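Local coordinates for protein oxidase (Sinorhizobium meliloti, PDB 4FFU) that is of unproven function, being a putative MaoC-like, NodN-related protein to which monoamine oxidase activity is only tentatively assigned, at residues V127-K132 with G142-R147; P64-A69 with I81-M86; R45-T50 with D121-R126. One frame throughout, in Å; residues are numbered along the deposited sequence.

Interaction 1. Residues V127-K132 with G142-R147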
# COMPACT_ATOMS: atom_id res chain seq x y z
N VAL I 127 -20.95 17.35 -7.80
CA VAL I 127 -20.55 17.60 -9.19
C VAL I 127 -21.74 18.24 -9.90
O VAL I 127 -22.81 17.66 -9.90
CB VAL I 127 -20.14 16.30 -9.92
CG1 VAL I 127 -19.75 16.62 -11.35
CG2 VAL I 127 -18.95 15.65 -9.21
N THR I 128 -21.53 19.43 -10.48
CA THR I 128 -22.62 20.17 -11.12
C THR I 128 -22.25 20.41 -12.57
O THR I 128 -21.13 20.86 -12.85
CB THR I 128 -22.86 21.54 -10.43
OG1 THR I 128 -23.12 21.35 -9.03
CG2 THR I 128 -24.09 22.29 -11.06
N ILE I 129 -23.16 20.14 -13.50
CA ILE I 129 -22.91 20.46 -14.91
C ILE I 129 -23.04 21.98 -15.03
O ILE I 129 -24.10 22.55 -14.76
CB ILE I 129 -23.85 19.73 -15.90
CG1 ILE I 129 -23.87 18.21 -15.67
CG2 ILE I 129 -23.49 20.07 -17.35
CD1 ILE I 129 -22.54 17.52 -15.69
N ALA I 130 -21.94 22.63 -15.41
CA ALA I 130 -21.88 24.08 -15.33
C ALA I 130 -22.04 24.76 -16.67
O ALA I 130 -22.73 25.79 -16.75
CB ALA I 130 -20.59 24.55 -14.69
N ALA I 131 -21.38 24.25 -17.69
CA ALA I 131 -21.34 24.93 -19.02
C ALA I 131 -21.13 23.93 -20.15
O ALA I 131 -20.52 22.86 -19.95
CB ALA I 131 -20.27 26.00 -19.06
N LYS I 132 -21.63 24.29 -21.34
CA LYS I 132 -21.53 23.45 -22.52
C LYS I 132 -21.21 24.34 -23.70
O LYS I 132 -21.91 25.34 -23.94
CB LYS I 132 -22.86 22.71 -22.78
CG LYS I 132 -23.24 21.70 -21.71
CD LYS I 132 -24.64 21.15 -21.93
CE LYS I 132 -24.66 20.25 -23.16
NZ LYS I 132 -26.04 19.87 -23.56
N GLY I 142 -18.25 18.18 -28.23
CA GLY I 142 -18.50 19.43 -27.51
C GLY I 142 -17.72 19.44 -26.21
O GLY I 142 -17.24 18.41 -25.78
N ARG I 143 -17.61 20.62 -25.59
CA ARG I 143 -16.95 20.80 -24.30
C ARG I 143 -17.98 20.93 -23.18
O ARG I 143 -18.93 21.73 -23.29
CB ARG I 143 -16.04 22.05 -24.36
CG ARG I 143 -15.31 22.39 -23.07
CD ARG I 143 -14.53 23.70 -23.18
NE ARG I 143 -14.80 24.61 -22.06
CZ ARG I 143 -13.85 25.21 -21.34
NH1 ARG I 143 -12.57 25.02 -21.65
NH2 ARG I 143 -14.17 26.01 -20.34
N VAL I 144 -17.82 20.14 -22.13
CA VAL I 144 -18.70 20.24 -20.95
C VAL I 144 -17.83 20.54 -19.72
O VAL I 144 -16.83 19.87 -19.48
CB VAL I 144 -19.49 18.93 -20.71
CG1 VAL I 144 -20.38 19.05 -19.49
CG2 VAL I 144 -20.32 18.57 -21.95
N VAL I 145 -18.20 21.58 -18.97
CA VAL I 145 -17.51 21.86 -17.70
C VAL I 145 -18.33 21.29 -16.54
O VAL I 145 -19.50 21.65 -16.36
CB VAL I 145 -17.30 23.36 -17.49
CG1 VAL I 145 -16.70 23.62 -16.10
CG2 VAL I 145 -16.43 23.94 -18.61
N GLU I 146 -17.71 20.41 -15.77
CA GLU I 146 -18.28 19.92 -14.51
C GLU I 146 -17.59 20.61 -13.32
O GLU I 146 -16.39 20.40 -13.07
CB GLU I 146 -18.10 18.41 -14.39
CG GLU I 146 -18.84 17.62 -15.45
CD GLU I 146 -18.94 16.15 -15.12
OE1 GLU I 146 -17.97 15.56 -14.60
OE2 GLU I 146 -20.01 15.57 -15.40
N ARG I 147 -18.35 21.40 -12.58
CA ARG I 147 -17.84 22.04 -11.38
C ARG I 147 -17.78 21.00 -10.28
O ARG I 147 -18.80 20.37 -9.98
CB ARG I 147 -18.76 23.19 -10.98
CG ARG I 147 -18.34 23.85 -9.67
CD ARG I 147 -17.74 25.21 -9.92
NE ARG I 147 -17.41 25.94 -8.69
CZ ARG I 147 -16.18 26.35 -8.37
NH1 ARG I 147 -15.16 26.09 -9.19
NH2 ARG I 147 -15.99 27.02 -7.23
O HOH W 1 -20.70 21.43 -7.78

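Interaction 2. Residues P64-A69 with I81-M86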
# COMPACT_ATOMS: atom_id res chain seq x y z
N PRO I 64 6.95 17.92 6.74
CA PRO I 64 6.53 17.75 8.13
C PRO I 64 5.15 18.33 8.46
O PRO I 64 4.49 17.83 9.39
CB PRO I 64 7.66 18.41 8.93
CG PRO I 64 8.32 19.32 7.97
CD PRO I 64 8.24 18.62 6.64
N HIS I 65 4.67 19.31 7.69
CA HIS I 65 3.28 19.79 7.78
C HIS I 65 2.27 18.67 7.61
O HIS I 65 1.15 18.73 8.11
CB HIS I 65 3.03 20.84 6.70
CG HIS I 65 3.98 21.99 6.74
ND1 HIS I 65 5.28 21.89 6.29
CD2 HIS I 65 3.83 23.26 7.17
CE1 HIS I 65 5.89 23.06 6.45
NE2 HIS I 65 5.03 23.90 6.99
N HIS I 66 2.65 17.65 6.84
CA HIS I 66 1.76 16.50 6.65
C HIS I 66 2.13 15.32 7.54
O HIS I 66 1.26 14.52 7.91
CB HIS I 66 1.80 16.00 5.20
CG HIS I 66 1.74 17.09 4.18
ND1 HIS I 66 0.66 17.95 4.06
CD2 HIS I 66 2.63 17.47 3.22
CE1 HIS I 66 0.90 18.82 3.09
NE2 HIS I 66 2.07 18.54 2.56
N MSE I 67 3.42 15.16 7.84
CA MSE I 67 3.93 13.91 8.39
C MSE I 67 4.47 13.94 9.79
O MSE I 67 4.80 12.89 10.32
CB MSE I 67 5.07 13.35 7.52
CG MSE I 67 4.64 13.21 6.06
SE MSE I 67 3.07 12.04 5.90
CE MSE I 67 4.09 10.41 6.16
N ASP I 68 4.58 15.12 10.41
CA ASP I 68 5.24 15.24 11.73
C ASP I 68 4.27 15.89 12.72
O ASP I 68 4.08 17.10 12.68
CB ASP I 68 6.53 16.07 11.59
CG ASP I 68 7.27 16.27 12.93
OD1 ASP I 68 6.68 16.08 14.03
OD2 ASP I 68 8.47 16.67 12.88
N ALA I 69 3.66 15.08 13.57
CA ALA I 69 2.65 15.57 14.52
C ALA I 69 3.21 16.58 15.53
O ALA I 69 2.48 17.47 15.98
CB ALA I 69 1.98 14.42 15.25
N ILE I 81 -1.85 18.72 8.22
CA ILE I 81 -2.82 19.04 7.18
C ILE I 81 -2.59 18.17 5.95
O ILE I 81 -1.45 17.85 5.61
CB ILE I 81 -2.83 20.55 6.80
CG1 ILE I 81 -1.52 20.97 6.14
CG2 ILE I 81 -3.14 21.41 8.04
CD1 ILE I 81 -1.47 22.39 5.57
N ALA I 82 -3.67 17.78 5.30
CA ALA I 82 -3.59 16.88 4.13
C ALA I 82 -2.93 17.58 2.98
O ALA I 82 -3.09 18.79 2.81
CB ALA I 82 -5.01 16.44 3.73
N HIS I 83 -2.18 16.83 2.17
CA HIS I 83 -1.61 17.38 0.94
C HIS I 83 -2.74 17.87 0.02
O HIS I 83 -3.75 17.18 -0.10
CB HIS I 83 -0.93 16.26 0.15
CG HIS I 83 0.16 15.53 0.87
ND1 HIS I 83 -0.08 14.59 1.85
CD2 HIS I 83 1.50 15.50 0.64
CE1 HIS I 83 1.06 14.06 2.24
NE2 HIS I 83 2.04 14.59 1.52
N GLY I 84 -2.54 19.01 -0.63
CA GLY I 84 -3.49 19.49 -1.63
C GLY I 84 -3.80 18.46 -2.72
O GLY I 84 -4.96 18.29 -3.13
N THR I 85 -2.76 17.77 -3.18
CA THR I 85 -2.95 16.77 -4.23
C THR I 85 -3.76 15.56 -3.74
O THR I 85 -4.36 14.89 -4.56
CB THR I 85 -1.60 16.27 -4.82
OG1 THR I 85 -0.72 15.89 -3.76
CG2 THR I 85 -0.93 17.35 -5.71
N MSE I 86 -3.76 15.29 -2.43
CA MSE I 86 -4.59 14.18 -1.87
C MSE I 86 -6.06 14.57 -1.87
O MSE I 86 -6.94 13.78 -2.26
CB MSE I 86 -4.23 13.86 -0.40
CG MSE I 86 -4.91 12.55 -0.01
SE MSE I 86 -5.11 12.54 1.96
CE MSE I 86 -3.36 13.25 2.53

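Interaction 3. Residues R45-T50 with D121-R126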
# COMPACT_ATOMS: atom_id res chain seq x y z
N ARG I 45 -16.23 9.83 2.53
CA ARG I 45 -15.04 9.06 2.89
C ARG I 45 -14.29 9.83 3.95
O ARG I 45 -13.92 10.99 3.74
CB ARG I 45 -14.16 8.80 1.66
CG ARG I 45 -12.85 8.09 2.01
CD ARG I 45 -12.16 7.65 0.74
NE ARG I 45 -10.81 7.18 1.04
CZ ARG I 45 -9.90 6.96 0.11
NH1 ARG I 45 -10.23 7.13 -1.17
NH2 ARG I 45 -8.69 6.56 0.47
N THR I 46 -14.07 9.21 5.10
CA THR I 46 -13.27 9.82 6.16
C THR I 46 -11.78 9.76 5.81
O THR I 46 -11.27 8.71 5.46
CB THR I 46 -13.54 9.09 7.48
OG1 THR I 46 -14.94 9.22 7.77
CG2 THR I 46 -12.68 9.69 8.62
N ILE I 47 -11.11 10.91 5.89
CA ILE I 47 -9.69 11.02 5.56
C ILE I 47 -8.94 10.64 6.82
O ILE I 47 -9.13 11.25 7.85
CB ILE I 47 -9.34 12.44 5.08
CG1 ILE I 47 -10.19 12.80 3.83
CG2 ILE I 47 -7.83 12.55 4.84
CD1 ILE I 47 -10.04 11.80 2.67
N THR I 48 -8.12 9.58 6.72
CA THR I 48 -7.52 8.96 7.88
C THR I 48 -6.02 9.25 7.89
O THR I 48 -5.45 9.70 6.89
CB THR I 48 -7.69 7.40 7.88
OG1 THR I 48 -7.01 6.82 6.75
CG2 THR I 48 -9.19 7.03 7.81
N GLU I 49 -5.39 8.96 9.02
CA GLU I 49 -3.92 9.08 9.08
C GLU I 49 -3.28 8.14 8.05
O GLU I 49 -2.23 8.47 7.46
CB GLU I 49 -3.45 8.75 10.48
CG GLU I 49 -1.95 8.85 10.72
CD GLU I 49 -1.60 8.60 12.18
OE1 GLU I 49 -1.88 7.49 12.67
OE2 GLU I 49 -1.06 9.50 12.84
N THR I 50 -3.93 7.01 7.79
CA THR I 50 -3.45 6.07 6.72
C THR I 50 -3.37 6.76 5.37
O THR I 50 -2.41 6.61 4.62
CB THR I 50 -4.40 4.86 6.57
OG1 THR I 50 -4.40 4.14 7.81
CG2 THR I 50 -3.88 3.91 5.48
N ASP I 121 -11.56 14.24 9.28
CA ASP I 121 -12.54 14.93 8.44
C ASP I 121 -13.14 13.93 7.45
O ASP I 121 -12.45 13.01 6.98
CB ASP I 121 -11.91 16.11 7.67
CG ASP I 121 -11.61 17.34 8.58
OD1 ASP I 121 -11.99 17.34 9.77
OD2 ASP I 121 -10.95 18.29 8.09
N THR I 122 -14.40 14.14 7.11
CA THR I 122 -15.07 13.30 6.14
C THR I 122 -15.45 14.18 4.96
O THR I 122 -15.99 15.26 5.15
CB THR I 122 -16.31 12.63 6.78
OG1 THR I 122 -15.88 11.82 7.87
CG2 THR I 122 -17.05 11.73 5.75
N ILE I 123 -15.12 13.73 3.75
CA ILE I 123 -15.42 14.49 2.54
C ILE I 123 -16.38 13.79 1.58
O ILE I 123 -16.45 12.56 1.52
CB ILE I 123 -14.15 14.94 1.76
CG1 ILE I 123 -13.30 13.74 1.31
CG2 ILE I 123 -13.36 15.91 2.63
CD1 ILE I 123 -12.22 14.04 0.27
N ARG I 124 -17.14 14.62 0.85
CA ARG I 124 -18.01 14.16 -0.24
C ARG I 124 -17.79 15.13 -1.37
O ARG I 124 -17.34 16.26 -1.15
CB ARG I 124 -19.49 14.26 0.16
CG ARG I 124 -19.92 13.31 1.26
CD ARG I 124 -21.16 13.85 1.95
NE ARG I 124 -20.83 15.04 2.75
CZ ARG I 124 -21.70 15.97 3.16
NH1 ARG I 124 -23.00 15.88 2.85
NH2 ARG I 124 -21.27 17.00 3.89
N THR I 125 -18.07 14.70 -2.60
CA THR I 125 -17.88 15.60 -3.74
C THR I 125 -19.21 15.88 -4.41
O THR I 125 -19.97 14.95 -4.69
CB THR I 125 -16.88 15.05 -4.76
OG1 THR I 125 -15.63 14.83 -4.09
CG2 THR I 125 -16.66 16.07 -5.90
N ARG I 126 -19.49 17.16 -4.63
CA ARG I 126 -20.68 17.56 -5.39
C ARG I 126 -20.24 17.90 -6.81
O ARG I 126 -19.28 18.64 -7.00
CB ARG I 126 -21.35 18.79 -4.74
CG ARG I 126 -22.66 19.18 -5.43
CD ARG I 126 -23.47 20.13 -4.55
NE ARG I 126 -22.67 21.34 -4.32
CZ ARG I 126 -22.61 22.00 -3.17
NH1 ARG I 126 -23.31 21.57 -2.13
NH2 ARG I 126 -21.84 23.08 -3.07

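Interaction 1. Residues V127-K132 with G142-R147
R143 meets the other strand through its carbonyl O, which takes a CA-H...O contact from K132 CA at 3.2 Å. V144 follows on the face shared by I129, E146 and K132, and its CG1 rests 3.9 Å from I129 CG2, a contact between two beta-branched side chains suited to a buried strand. V145 marks the irregular point of this antiparallel hairpin. Its N gives a bond to A131 O (2.8 Å), while its O accepts A130 N at 2.8 Å and A131 N weakly at 3.5 Å: two residues, both small, face one, a classic beta bulge. E146 returns to the V144 face. With CG beside its own N (chi1 -63°) and the chain extended beyond, it runs alongside I129, bringing OE2 to 3.2 Å from I129 CD1, while V127 CG1 lies against the carboxylate, whose OE1 has a long, weak ion pair with R40. R147 closes the pairing through two backbone bonds with T128, R147 N to T128 O (2.8 Å) and T128 N to R147 O (2.9 Å); its NH1 reaches D162 in a salt bridge. Neither strand lies at the sheet's edge: strand 39-46 flanks strand 122-134, and strand 157-168 flanks strand 141-151.

Interaction 2. Residues P64-A69 with I81-M86
H66 and H83 stack their imidazoles where the short helix 64-67 meets the approach to helix 84-93, probably the central helix of the hot-dog fold expected for a MaoC-like domain. D61, P64 and H66 match the spacing of the signature of MaoC-like hydratases, whose aspartate and histidine act in catalysis; whether they do so here is not established. H66 CG stands beside its own backbone N, which swings the ring across to the residues 81-83. The two rings lie nearly parallel, planes 19° apart and centroids separated by 3.8 Å, but displaced, so that each ring's CD2 sits over the rim of the other. H66 CB extends the overlap as a CH-pi contact, 4.0 Å from the centroid of the H83 ring and over its face. A histidine suits this place because it can offer a flat face for stacking and a polar edge for bonding at once. H83 shares the rotation, CG beside N; it occupies the N-cap position of helix 84-93, and its NE2 is bonded to D61 O, which helps fix the ring against which H66 lies. I81 is gripped at both ends of its backbone: its N bonds to H65 O at 3.0 Å, and its O receives the H66 ring. At the edge of that ring the H66 ND1 to I81 O bond is short, 2.6 Å, and almost straight at 176°, with the oxygen only 1° out of the imidazole plane.

Interaction 3. Residues R45-T50 with D121-R126
T46 and T122 face each other as the non-hydrogen-bonded pair of a short antiparallel bridge, where strand 39-46 ends beside the start of strand 122-134 in the sheet of the hot-dog fold expected for a MaoC-like domain. Their CA atoms are only 3.9 Å apart, and the side chains cross at a slant with the hydroxyls meeting: T46 OG1 donates to T122 OG1 at 2.8 Å. Both threonines carry OG1 beside the backbone N, with chi1 -60° in T46, which turns each methyl anti to N, against the partner's backbone: T46 CG2 lies by D121 O, T122 CG2 by the carbonyl of R45. A threonine suits each place, since it combines the beta-branch of a strand residue with a hydroxyl that can satisfy its neighbour in a buried contact. T46 OG1 also accepts a bond from A69 N of a neighbouring subunit. With an alanine here, T122 OG1 would probably lose its donor and the amide of that neighbouring A69 its acceptor.

Away from the hydroxyls, I47 and I123 also cross, CD1 of I47 meeting CD1 of I123 at 3.9 Å; both pack on I90 of helix 84-93, an apolar setting that branched aliphatic chains fill well. I123 holds CG1 between its N and carbonyl carbon (chi1 60°), bringing that atom close to R45 O. R45, extended, carries its guanidinium off to D51 in a salt bridge, and to H58 O of another subunit. Backbone bonds fix the register: R45 N bonds to I123 O, and I123 N to R45 O. Beyond the strand's end, I47 N meets D121 O at 2.7 Å.

How the interactions relate
Interactions 1 and 3 draw on the same strand, 122-134: its first part pairs with strand 39-46, its later part with strand 141-151, and the centres of the two interactions lie 24 Å apart on opposite sides of the chain's centre. Interaction 2 lies on the side of interaction 3, centres 14 Å apart, and the two touch where M86 SE packs at 4.0 Å from I47 CG2. Between subunits they meet again, since M67 and D68 of one chain pack on R45 and T122 of another, and A69 N bonds to T46 there. Interaction 1 stays remote, about 14 Å between nearest atoms from interaction 2, whose H66, near D61, is the likeliest marker of any MaoC-type active site.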